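Local coordinates for protein polysaccharide deacetylase (Streptococcus pyogenes, PDB 6DQ3) that removes N-acetyl groups from the cell wall linkage unit of streptococcal rhamnopolysaccharides, as a zinc-dependent de-N-acetylase of the carbohydrate esterase 4 family, at residues A[102-108]-A[157-161]; A[120-124]-A[162-166]; A[132-138]-A[150-156]; A[193-199]-A[208-214]. One frame throughout, in Å; residues are numbered along the deposited sequence. Where two conformers were deposited one is given.

Contact 1 of 4, residues A[102-108]-A[157-161]; sequences VITGLTE and DYLDK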
# COMPACT_ATOMS: atom_id res chain seq x y z
N VAL A 102 7.56 -0.48 1.00
CA VAL A 102 8.69 -0.88 1.83
C VAL A 102 9.68 0.27 1.99
O VAL A 102 10.08 0.91 1.01
CB VAL A 102 9.40 -2.11 1.25
CG1 VAL A 102 10.61 -2.48 2.11
CG2 VAL A 102 8.44 -3.29 1.10
N ILE A 103 10.09 0.49 3.24
CA ILE A 103 11.19 1.39 3.58
C ILE A 103 12.46 0.57 3.50
O ILE A 103 12.80 -0.16 4.43
CB ILE A 103 11.00 2.01 4.97
CG1 ILE A 103 9.63 2.68 5.07
CG2 ILE A 103 12.11 2.99 5.28
CD1 ILE A 103 9.26 3.10 6.49
N THR A 104 13.19 0.68 2.39
CA THR A 104 14.24 -0.30 2.12
C THR A 104 15.41 -0.17 3.09
O THR A 104 16.08 -1.17 3.38
CB THR A 104 14.73 -0.20 0.68
OG1 THR A 104 15.25 1.11 0.43
CG2 THR A 104 13.58 -0.49 -0.28
N GLY A 105 15.66 1.03 3.61
CA GLY A 105 16.78 1.21 4.52
C GLY A 105 16.64 0.42 5.81
O GLY A 105 17.62 -0.12 6.32
N LEU A 106 15.43 0.36 6.36
CA LEU A 106 15.22 -0.41 7.59
C LEU A 106 15.45 -1.90 7.36
O LEU A 106 16.02 -2.58 8.21
CB LEU A 106 13.82 -0.16 8.14
CG LEU A 106 13.59 1.23 8.73
CD1 LEU A 106 12.12 1.57 8.82
CD2 LEU A 106 14.25 1.35 10.10
N THR A 107 15.02 -2.41 6.21
CA THR A 107 15.26 -3.81 5.89
C THR A 107 16.74 -4.07 5.65
O THR A 107 17.28 -5.10 6.08
CB THR A 107 14.44 -4.22 4.66
OG1 THR A 107 13.05 -4.20 4.99
CG2 THR A 107 14.83 -5.60 4.18
N GLU A 108 17.43 -3.14 4.99
CA GLU A 108 18.85 -3.33 4.73
C GLU A 108 19.67 -3.24 6.01
O GLU A 108 20.72 -3.88 6.12
CB GLU A 108 19.33 -2.30 3.71
CG GLU A 108 20.70 -2.60 3.12
CD GLU A 108 21.02 -1.72 1.93
OE1 GLU A 108 20.08 -1.18 1.31
OE2 GLU A 108 22.22 -1.56 1.60
N ASP A 157 15.87 0.14 -7.00
CA ASP A 157 16.93 -0.76 -7.44
C ASP A 157 17.15 -1.88 -6.43
O ASP A 157 17.47 -3.01 -6.81
CB ASP A 157 18.23 0.01 -7.66
CG ASP A 157 18.15 0.96 -8.84
OD1 ASP A 157 17.27 0.76 -9.71
OD2 ASP A 157 18.96 1.91 -8.90
N TYR A 158 16.98 -1.58 -5.14
CA TYR A 158 17.14 -2.59 -4.10
C TYR A 158 16.05 -3.65 -4.19
O TYR A 158 16.33 -4.85 -4.22
CB TYR A 158 17.14 -1.90 -2.73
CG TYR A 158 17.28 -2.82 -1.53
CD1 TYR A 158 18.53 -3.19 -1.05
CD2 TYR A 158 16.15 -3.29 -0.87
CE1 TYR A 158 18.65 -4.02 0.06
CE2 TYR A 158 16.27 -4.12 0.24
CZ TYR A 158 17.51 -4.48 0.69
OH TYR A 158 17.61 -5.31 1.80
N LEU A 159 14.78 -3.22 -4.24
CA LEU A 159 13.69 -4.18 -4.35
C LEU A 159 13.78 -4.97 -5.66
O LEU A 159 13.59 -6.19 -5.67
CB LEU A 159 12.35 -3.46 -4.26
CG LEU A 159 12.07 -2.74 -2.94
CD1 LEU A 159 10.94 -1.74 -3.09
CD2 LEU A 159 11.75 -3.75 -1.85
N ASP A 160 14.08 -4.28 -6.77
CA ASP A 160 14.18 -4.95 -8.06
C ASP A 160 15.23 -6.05 -8.04
O ASP A 160 15.01 -7.14 -8.56
CB ASP A 160 14.51 -3.95 -9.16
CG ASP A 160 13.37 -2.99 -9.44
OD1 ASP A 160 12.32 -3.12 -8.79
OD2 ASP A 160 13.54 -2.11 -10.31
N LYS A 161 16.40 -5.76 -7.47
CA LYS A 161 17.47 -6.74 -7.45
C LYS A 161 17.21 -7.82 -6.41
O LYS A 161 17.24 -9.02 -6.72
CB LYS A 161 18.81 -6.05 -7.20
CG LYS A 161 20.01 -6.98 -7.23
CD LYS A 161 21.31 -6.23 -6.97
CE LYS A 161 22.51 -7.16 -7.02
NZ LYS A 161 23.79 -6.42 -6.81

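Contact 2 of 4, residues A[120-124]-A[162-166]; sequences MKEMK and QLNQN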
# COMPACT_ATOMS: atom_id res chain seq x y z
N MET A 120 9.69 -11.34 2.66
CA MET A 120 9.07 -10.84 1.44
C MET A 120 9.07 -11.90 0.35
O MET A 120 8.07 -12.08 -0.36
CB MET A 120 9.78 -9.57 0.97
CG MET A 120 9.68 -8.42 1.96
SD MET A 120 10.46 -6.91 1.34
CE MET A 120 11.56 -6.48 2.68
N LYS A 121 10.18 -12.64 0.20
CA LYS A 121 10.24 -13.69 -0.80
C LYS A 121 9.19 -14.77 -0.53
O LYS A 121 8.57 -15.30 -1.46
CB LYS A 121 11.64 -14.30 -0.84
CG LYS A 121 12.72 -13.32 -1.28
CD LYS A 121 14.11 -13.94 -1.16
CE LYS A 121 15.19 -13.00 -1.70
NZ LYS A 121 16.54 -13.63 -1.66
N GLU A 122 8.96 -15.09 0.75
CA GLU A 122 7.91 -16.05 1.10
C GLU A 122 6.54 -15.51 0.71
O GLU A 122 5.74 -16.22 0.08
CB GLU A 122 7.95 -16.35 2.60
CG GLU A 122 6.81 -17.24 3.08
CD GLU A 122 6.72 -17.36 4.60
OE1 GLU A 122 7.69 -17.00 5.31
OE2 GLU A 122 5.66 -17.81 5.09
N MET A 123 6.27 -14.25 1.05
CA MET A 123 4.93 -13.70 0.88
C MET A 123 4.59 -13.47 -0.59
O MET A 123 3.42 -13.54 -0.97
CB MET A 123 4.80 -12.40 1.67
CG MET A 123 4.71 -12.60 3.18
SD MET A 123 4.36 -11.08 4.10
CE MET A 123 5.95 -10.28 4.09
N LYS A 124 5.60 -13.20 -1.43
CA LYS A 124 5.33 -13.00 -2.85
C LYS A 124 4.76 -14.25 -3.50
O LYS A 124 4.05 -14.16 -4.51
CB LYS A 124 6.61 -12.59 -3.58
CG LYS A 124 7.05 -11.16 -3.34
CD LYS A 124 8.31 -10.82 -4.13
CE LYS A 124 8.08 -10.87 -5.63
NZ LYS A 124 9.26 -10.39 -6.41
N GLN A 162 16.92 -7.42 -5.17
CA GLN A 162 16.84 -8.40 -4.08
C GLN A 162 15.60 -9.28 -4.19
O GLN A 162 15.64 -10.44 -3.78
CB GLN A 162 16.85 -7.69 -2.73
CG GLN A 162 18.10 -6.87 -2.46
CD GLN A 162 19.36 -7.70 -2.57
OE1 GLN A 162 19.38 -8.88 -2.24
NE2 GLN A 162 20.44 -7.07 -3.04
N LEU A 163 14.50 -8.75 -4.73
CA LEU A 163 13.29 -9.53 -4.94
C LEU A 163 13.09 -9.91 -6.41
O LEU A 163 12.04 -10.47 -6.76
CB LEU A 163 12.07 -8.76 -4.42
CG LEU A 163 12.17 -8.29 -2.97
CD1 LEU A 163 10.90 -7.52 -2.60
CD2 LEU A 163 12.39 -9.45 -2.02
N ASN A 164 14.06 -9.64 -7.26
CA ASN A 164 14.04 -10.06 -8.66
C ASN A 164 12.74 -9.66 -9.35
O ASN A 164 11.98 -10.49 -9.85
CB ASN A 164 14.27 -11.57 -8.77
CG ASN A 164 14.48 -12.02 -10.20
OD1 ASN A 164 14.89 -11.24 -11.06
ND2 ASN A 164 14.21 -13.30 -10.47
N GLN A 165 12.50 -8.35 -9.38
CA GLN A 165 11.22 -7.84 -9.87
C GLN A 165 11.43 -6.49 -10.54
O GLN A 165 12.55 -5.98 -10.62
CB GLN A 165 10.21 -7.73 -8.72
CG GLN A 165 10.57 -6.66 -7.68
CD GLN A 165 9.60 -6.61 -6.52
OE1 GLN A 165 9.14 -7.64 -6.03
NE2 GLN A 165 9.28 -5.40 -6.07
N ASN A 166 10.33 -5.93 -11.03
CA ASN A 166 10.28 -4.56 -11.56
C ASN A 166 9.25 -3.81 -10.72
O ASN A 166 8.05 -3.94 -10.94
CB ASN A 166 9.91 -4.55 -13.04
CG ASN A 166 9.78 -3.14 -13.58
OD1 ASN A 166 10.32 -2.19 -13.02
ND2 ASN A 166 9.05 -3.00 -14.69
O HOH W 1 8.93 -11.02 -8.98

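Contact 3 of 4, residues A[132-138]-A[150-156]; sequences DHTVNHP and TEMKDSK. With ZN (zinc ion), chain D; EDO (1,2-ethanediol), chain H.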
# COMPACT_ATOMS: atom_id res chain seq x y z
N ASP A 132 7.48 0.49 -3.38
CA ASP A 132 8.48 1.41 -2.88
C ASP A 132 7.93 2.39 -1.85
O ASP A 132 6.82 2.90 -2.00
CB ASP A 132 9.08 2.20 -4.05
CG ASP A 132 10.29 3.01 -3.65
OD1 ASP A 132 10.11 4.12 -3.11
OD2 ASP A 132 11.41 2.51 -3.85
N HIS A 133 8.72 2.62 -0.80
CA HIS A 133 8.41 3.64 0.20
C HIS A 133 9.67 4.39 0.61
O HIS A 133 9.81 4.80 1.77
CB HIS A 133 7.73 2.99 1.41
CG HIS A 133 6.86 3.93 2.20
ND1 HIS A 133 6.15 4.97 1.62
CD2 HIS A 133 6.58 3.98 3.52
CE1 HIS A 133 5.48 5.61 2.56
NE2 HIS A 133 5.72 5.03 3.72
N THR A 134 10.59 4.58 -0.35
CA THR A 134 11.87 5.28 -0.22
C THR A 134 12.87 4.49 0.61
O THR A 134 12.54 3.46 1.21
CB THR A 134 11.72 6.68 0.39
OG1 THR A 134 11.57 6.58 1.82
CG2 THR A 134 10.55 7.44 -0.21
N VAL A 135 14.12 4.97 0.64
CA VAL A 135 15.16 4.32 1.43
C VAL A 135 15.04 4.69 2.90
O VAL A 135 14.98 3.82 3.77
CB VAL A 135 16.55 4.69 0.89
CG1 VAL A 135 17.64 4.02 1.74
CG2 VAL A 135 16.70 4.31 -0.58
N ASN A 136 14.99 5.99 3.20
CA ASN A 136 15.06 6.47 4.57
C ASN A 136 13.79 7.15 5.06
O ASN A 136 13.76 7.64 6.19
CB ASN A 136 16.25 7.44 4.69
CG ASN A 136 17.59 6.76 4.42
OD1 ASN A 136 18.01 5.86 5.16
ND2 ASN A 136 18.26 7.18 3.35
N HIS A 137 12.72 7.16 4.25
CA HIS A 137 11.44 7.74 4.64
C HIS A 137 11.55 9.23 4.97
O HIS A 137 11.00 9.68 5.98
CB HIS A 137 10.86 6.97 5.83
CG HIS A 137 9.37 7.04 5.95
ND1 HIS A 137 8.72 7.98 6.73
CD2 HIS A 137 8.40 6.25 5.43
CE1 HIS A 137 7.42 7.78 6.65
NE2 HIS A 137 7.20 6.73 5.87
N PRO A 138 12.22 10.02 4.14
CA PRO A 138 12.20 11.47 4.33
C PRO A 138 10.89 12.08 3.86
O PRO A 138 10.11 11.46 3.14
CB PRO A 138 13.36 11.96 3.46
CG PRO A 138 13.34 10.99 2.30
CD PRO A 138 12.99 9.64 2.93
N THR A 150 17.63 10.02 -5.54
CA THR A 150 18.31 8.94 -4.83
C THR A 150 17.34 8.14 -3.97
O THR A 150 17.34 6.90 -4.00
CB THR A 150 19.44 9.52 -3.97
OG1 THR A 150 20.37 10.21 -4.80
CG2 THR A 150 20.17 8.42 -3.20
N GLU A 151 16.50 8.83 -3.19
CA GLU A 151 15.60 8.14 -2.28
C GLU A 151 14.61 7.25 -3.02
O GLU A 151 14.24 6.17 -2.54
CB GLU A 151 14.85 9.16 -1.42
CG GLU A 151 15.68 9.76 -0.31
CD GLU A 151 15.92 8.79 0.83
OE1 GLU A 151 15.21 7.76 0.92
OE2 GLU A 151 16.82 9.05 1.65
N MET A 152 14.15 7.69 -4.19
CA MET A 152 13.17 6.93 -4.95
C MET A 152 13.83 5.91 -5.88
O MET A 152 13.20 4.89 -6.21
CB MET A 152 12.29 7.88 -5.77
CG MET A 152 11.28 8.65 -4.94
SD MET A 152 10.10 9.58 -5.95
CE MET A 152 10.99 11.13 -6.17
N LYS A 153 15.06 6.16 -6.30
CA LYS A 153 15.75 5.29 -7.25
C LYS A 153 16.49 4.15 -6.55
O LYS A 153 16.37 2.99 -6.96
CB LYS A 153 16.75 6.09 -8.09
CG LYS A 153 17.62 5.23 -9.00
CD LYS A 153 18.62 6.09 -9.77
CE LYS A 153 19.20 5.35 -10.97
NZ LYS A 153 19.80 4.04 -10.61
N ASP A 154 17.27 4.47 -5.52
CA ASP A 154 18.09 3.46 -4.87
C ASP A 154 17.23 2.39 -4.20
O ASP A 154 17.63 1.23 -4.12
CB ASP A 154 19.02 4.10 -3.83
CG ASP A 154 20.18 4.85 -4.46
OD1 ASP A 154 20.32 4.84 -5.70
OD2 ASP A 154 20.95 5.46 -3.69
N SER A 155 16.06 2.79 -3.70
CA SER A 155 15.15 1.83 -3.07
C SER A 155 14.50 0.93 -4.10
O SER A 155 14.35 -0.27 -3.88
CB SER A 155 14.10 2.58 -2.26
OG SER A 155 13.49 3.60 -3.05
N LYS A 156 14.11 1.49 -5.25
CA LYS A 156 13.58 0.67 -6.34
C LYS A 156 14.64 -0.33 -6.82
O LYS A 156 14.34 -1.51 -7.04
CB LYS A 156 13.12 1.55 -7.50
CG LYS A 156 12.83 0.77 -8.79
CD LYS A 156 12.07 1.62 -9.80
CE LYS A 156 12.13 1.04 -11.20
NZ LYS A 156 11.63 -0.36 -11.29
ZN ZN D . 5.36 5.82 5.72
C1 EDO H . 17.47 2.67 8.68
O1 EDO H . 18.14 2.72 9.94
C2 EDO H . 17.81 3.91 7.86
O2 EDO H . 17.26 3.74 6.55
O HOH W 2 4.77 6.52 7.92

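Contact 4 of 4, residues A[193-199]-A[208-214]; sequences GVTTNEG and LSLNRIR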
# COMPACT_ATOMS: atom_id res chain seq x y z
N GLY A 193 1.52 5.90 -8.21
CA GLY A 193 1.90 6.56 -6.98
C GLY A 193 0.68 6.80 -6.12
O GLY A 193 -0.37 7.18 -6.64
N VAL A 194 0.80 6.57 -4.81
CA VAL A 194 -0.33 6.71 -3.90
C VAL A 194 -0.01 7.76 -2.85
O VAL A 194 1.12 7.86 -2.36
CB VAL A 194 -0.73 5.38 -3.23
CG1 VAL A 194 -1.26 4.42 -4.29
CG2 VAL A 194 0.43 4.76 -2.48
N THR A 195 -1.03 8.54 -2.50
CA THR A 195 -0.94 9.65 -1.57
C THR A 195 -1.71 9.29 -0.30
O THR A 195 -2.15 8.14 -0.12
CB THR A 195 -1.52 10.91 -2.21
OG1 THR A 195 -2.94 10.78 -2.26
CG2 THR A 195 -0.97 11.09 -3.63
N THR A 196 -1.90 10.27 0.58
CA THR A 196 -2.84 10.14 1.69
C THR A 196 -4.08 11.01 1.51
O THR A 196 -4.82 11.23 2.48
CB THR A 196 -2.15 10.45 3.03
OG1 THR A 196 -1.63 11.78 3.04
CG2 THR A 196 -1.02 9.46 3.30
N ASN A 197 -4.31 11.54 0.30
CA ASN A 197 -5.54 12.27 0.01
C ASN A 197 -6.73 11.32 0.07
O ASN A 197 -6.76 10.32 -0.64
CB ASN A 197 -5.46 12.93 -1.37
CG ASN A 197 -4.30 13.90 -1.51
OD1 ASN A 197 -3.84 14.50 -0.54
ND2 ASN A 197 -3.82 14.07 -2.74
N GLU A 198 -7.73 11.65 0.89
CA GLU A 198 -8.84 10.73 1.15
C GLU A 198 -9.81 10.66 -0.03
O GLU A 198 -10.25 11.69 -0.56
CB GLU A 198 -9.58 11.16 2.42
CG GLU A 198 -10.76 10.28 2.82
CD GLU A 198 -10.35 8.89 3.27
OE1 GLU A 198 -9.20 8.69 3.70
OE2 GLU A 198 -11.20 7.98 3.19
N GLY A 199 -10.16 9.44 -0.41
CA GLY A 199 -11.20 9.21 -1.40
C GLY A 199 -10.92 7.96 -2.21
O GLY A 199 -9.84 7.37 -2.15
N LEU A 208 0.30 8.96 -10.72
CA LEU A 208 1.35 9.04 -9.71
C LEU A 208 0.93 9.78 -8.46
O LEU A 208 1.78 10.09 -7.61
CB LEU A 208 2.60 9.70 -10.30
CG LEU A 208 3.29 8.88 -11.40
CD1 LEU A 208 4.44 9.68 -12.01
CD2 LEU A 208 3.78 7.54 -10.89
N SER A 209 -0.37 10.06 -8.31
CA SER A 209 -0.88 10.78 -7.15
C SER A 209 -2.31 10.32 -6.84
O SER A 209 -3.24 11.12 -6.73
CB SER A 209 -0.80 12.28 -7.39
OG SER A 209 -1.44 12.63 -8.61
N LEU A 210 -2.49 9.02 -6.66
CA LEU A 210 -3.81 8.44 -6.48
C LEU A 210 -4.32 8.59 -5.05
O LEU A 210 -3.56 8.48 -4.09
CB LEU A 210 -3.78 6.96 -6.85
CG LEU A 210 -3.45 6.62 -8.30
CD1 LEU A 210 -3.07 5.15 -8.45
CD2 LEU A 210 -4.62 6.98 -9.19
N ASN A 211 -5.63 8.80 -4.93
CA ASN A 211 -6.28 8.86 -3.62
C ASN A 211 -6.22 7.51 -2.93
O ASN A 211 -6.14 6.46 -3.57
CB ASN A 211 -7.76 9.25 -3.75
CG ASN A 211 -7.99 10.64 -4.30
OD1 ASN A 211 -7.08 11.47 -4.35
ND2 ASN A 211 -9.22 10.90 -4.71
N ARG A 212 -6.29 7.53 -1.60
CA ARG A 212 -6.46 6.31 -0.82
C ARG A 212 -7.52 6.52 0.25
O ARG A 212 -7.84 7.65 0.62
CB ARG A 212 -5.13 5.86 -0.18
CG ARG A 212 -4.12 5.36 -1.20
CD ARG A 212 -3.04 4.51 -0.54
NE ARG A 212 -2.04 5.31 0.15
CZ ARG A 212 -1.02 4.80 0.84
NH1 ARG A 212 -0.87 3.49 0.93
NH2 ARG A 212 -0.16 5.61 1.44
N ILE A 213 -8.07 5.41 0.73
CA ILE A 213 -9.08 5.41 1.78
C ILE A 213 -8.38 4.99 3.06
O ILE A 213 -7.90 3.85 3.17
CB ILE A 213 -10.25 4.46 1.44
CG1 ILE A 213 -11.01 4.97 0.22
CG2 ILE A 213 -11.16 4.31 2.65
CD1 ILE A 213 -11.88 3.91 -0.44
N ARG A 214 -8.31 5.89 4.04
CA ARG A 214 -7.66 5.58 5.30
C ARG A 214 -8.56 4.67 6.12
O ARG A 214 -9.75 4.94 6.30
CB ARG A 214 -7.35 6.86 6.09
CG ARG A 214 -6.60 6.59 7.40
CD ARG A 214 -6.38 7.86 8.22
NE ARG A 214 -5.50 8.83 7.56
CZ ARG A 214 -4.18 8.74 7.53
NH1 ARG A 214 -3.55 7.72 8.11
NH2 ARG A 214 -3.47 9.68 6.91
O HOH W 3 1.37 8.31 0.50
O HOH W 4 -4.41 12.14 -4.67
O HOH W 5 -4.67 12.04 5.27
O HOH W 6 -11.48 6.90 5.55
O HOH W 7 -8.77 5.06 -3.07

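Contact 1 of 4, residues A[102-108]-A[157-161]
Tyr-158 is the main side chain of this contact. It sits on helix 145-162 and reaches toward the short helix 104-108. Its chi1 is t, which sends the ring straight out from the helix. Three residues of the short helix meet that ring. Thr-104 CB lies 3.7 Å from Tyr-158 CD2. Thr-107 CG2 comes to the ring edge, 3.7 Å from Tyr-158 OH. Glu-108 has chi1 and chi2 both t. This extended form carries the carboxylate over to the ring, with OE1 of Glu-108 3.4 Å from CE1 of Tyr-158. The next residue, Leu-159 (mt), also points toward segment 102-108. Leu-159 CG is 3.8 Å from Thr-104 CG2, and Leu-159 CD2 is 4.2 Å from Val-102 CB. Thr-104 is in the p rotamer, so its methyl faces Leu-159. Thr-107 is m and also presents its methyl to the contact, while its hydroxyl bonds to Leu-115 O. Ile-103, the N-cap residue of the short helix, points away. The N-to-C directions of helix segments 104-108 and 157-161 differ by 58°, and their axes come no closer than 11.2 Å. Side chains therefore bridge the gap. Leu-117 and Met-120 of helix 117-124 border the same cluster. The contact between the segments is held by van der Waals packing, with threonine methyls serving as apolar groups. Shape and burial, rather than directed polar bonds, join the two segments.

Contact 2 of 4, residues A[120-124]-A[162-166]
Leu-163 and Lys-124 bury the most surface here, and they work in different ways. Leu-163 is the first residue to leave helical geometry at the end of helix 145-162. Leu-163 CD2 packs 4.0 Å from Met-120 CB and also 4.0 Å from Lys-121 CG. Leu-117, one turn earlier on the Met-120 helix, touches it too. Lys-124 reaches across with its ammonium group. NZ of Lys-124 donates to Leu-163 O at 2.8 Å and to Gln-165 OE1 at 2.8 Å. Lys-124 NZ also donates to a water at 2.7 Å, and that water bonds to Asn-164 O at 3.2 Å. Lys-121 runs past the helix end, with Lys-121 CE 3.3 Å from Gln-162 O. Side-chain NE2 of Gln-165 bonds to Phe-130 O on strand 128-132, which ties the loop to the sheet. The loop itself has a Schellman motif. Asn-164, with positive phi, is its C-prime residue, and Gln-165 N pairs with Asp-160 O. The arrangement is a Schellman-type helix C-terminus in which a lysine of helix 117-124 bonds to Leu-163 O directly and to Asn-164 O through a water.

Contact 3 of 4, residues A[132-138]-A[150-156]
The loop 132-138 runs from the end of a strand past one side of helix segment 150-156. CA atoms come within 5.1 Å for both Thr-134 with Glu-151 and Val-135 with Ser-155. This closeness permits a CA-H...O contact of 3.4 Å from Thr-134 CA to Glu-151 O. Thr-134 and His-137 have positive phi, so the loop bends sharply. An Asx turn, Thr-134 N to Asp-132 OD1, and an ST motif, His-137 N to Thr-134 OG1, stabilise these bends; both bonds are 2.8 Å. Glu-151 is the main side chain. Glu-151 OE1 accepts from Asn-136 N and Glu-151 OE2 from Asn-136 ND2, both at 2.9 Å. Ser-155 OG lies a very short 2.5 Å from Asp-132 OD2. Val-135 CG2 packs 3.5 Å from Ser-155 CB. His-133 and His-137 point away from the helix and bind zinc through NE2, at 2.2 and 2.1 Å. With Asp-78 they form the Asp-His-His zinc triad characteristic of the carbohydrate esterase 4 family; a water also binds. The loop lies between helix 145-162 and helix 104-108, where Thr-104 and Gly-105 bond to its backbone. The Asp-132 backbone bonds to Ala-169 and Ala-171 of strand 169-171, and Met-152 packs on helix 179-187.

Contact 4 of 4, residues A[193-199]-A[208-214]
A beta bulge interrupts the parallel pairing of these two strands. Val-194 pairs with Leu-210, but Glu-198 pairs with Arg-212, a register shift of two residues. The chain turns a corner at Thr-196. Before it, Leu-210 N bonds to Gly-193 O at 2.8 Å and Thr-195 N to Leu-210 O at 3.0 Å. After it, Arg-212 N bonds to Asn-197 O at 3.0 Å and Gly-199 N to Arg-212 O at 3.1 Å. Arg-212 spans the break. Arg-212 NE donates to Thr-195 O at 2.8 Å, and Val-194 CG2 lies over one guanidinium face. Asp-77 forms a salt bridge with the same guanidinium. Thr-195 OG1 accepts from Asn-197 N at 3.0 Å in an ST turn. Past the last bridge, Glu-198 OE1, a side-chain atom, accepts from Arg-214 N at 3.0 Å. A bound acetate is near Thr-196, and a zinc ion is about 7 Å from the Arg-212 side chain. The arrangement is a bulged parallel strand pair in the central sheet of a polysaccharide deacetylase, close to its metal site.

Overall arrangement
Contacts 1, 2 and 3 form one group along helix 145-162 and its C-terminal loop. Contact 3 uses the middle of the helix, contact 1 its later turns and contact 2 the loop that follows. Contacts 1 and 3 have centres 8 Å apart and touch through backbone bonds. The centres of contacts 1 and 2 are 11 Å apart, and their segments alternate along the chain. Contact 3 is nested inside the loops closed by both. Contact 4 comes later, 18 Å from contact 3 and 24 Å from contact 2, between centres. It joins two strands of the central sheet. Contact 3 carries two zinc ligands, contact 4 approaches the same ion through Arg-212, and contact 2 lies farther away.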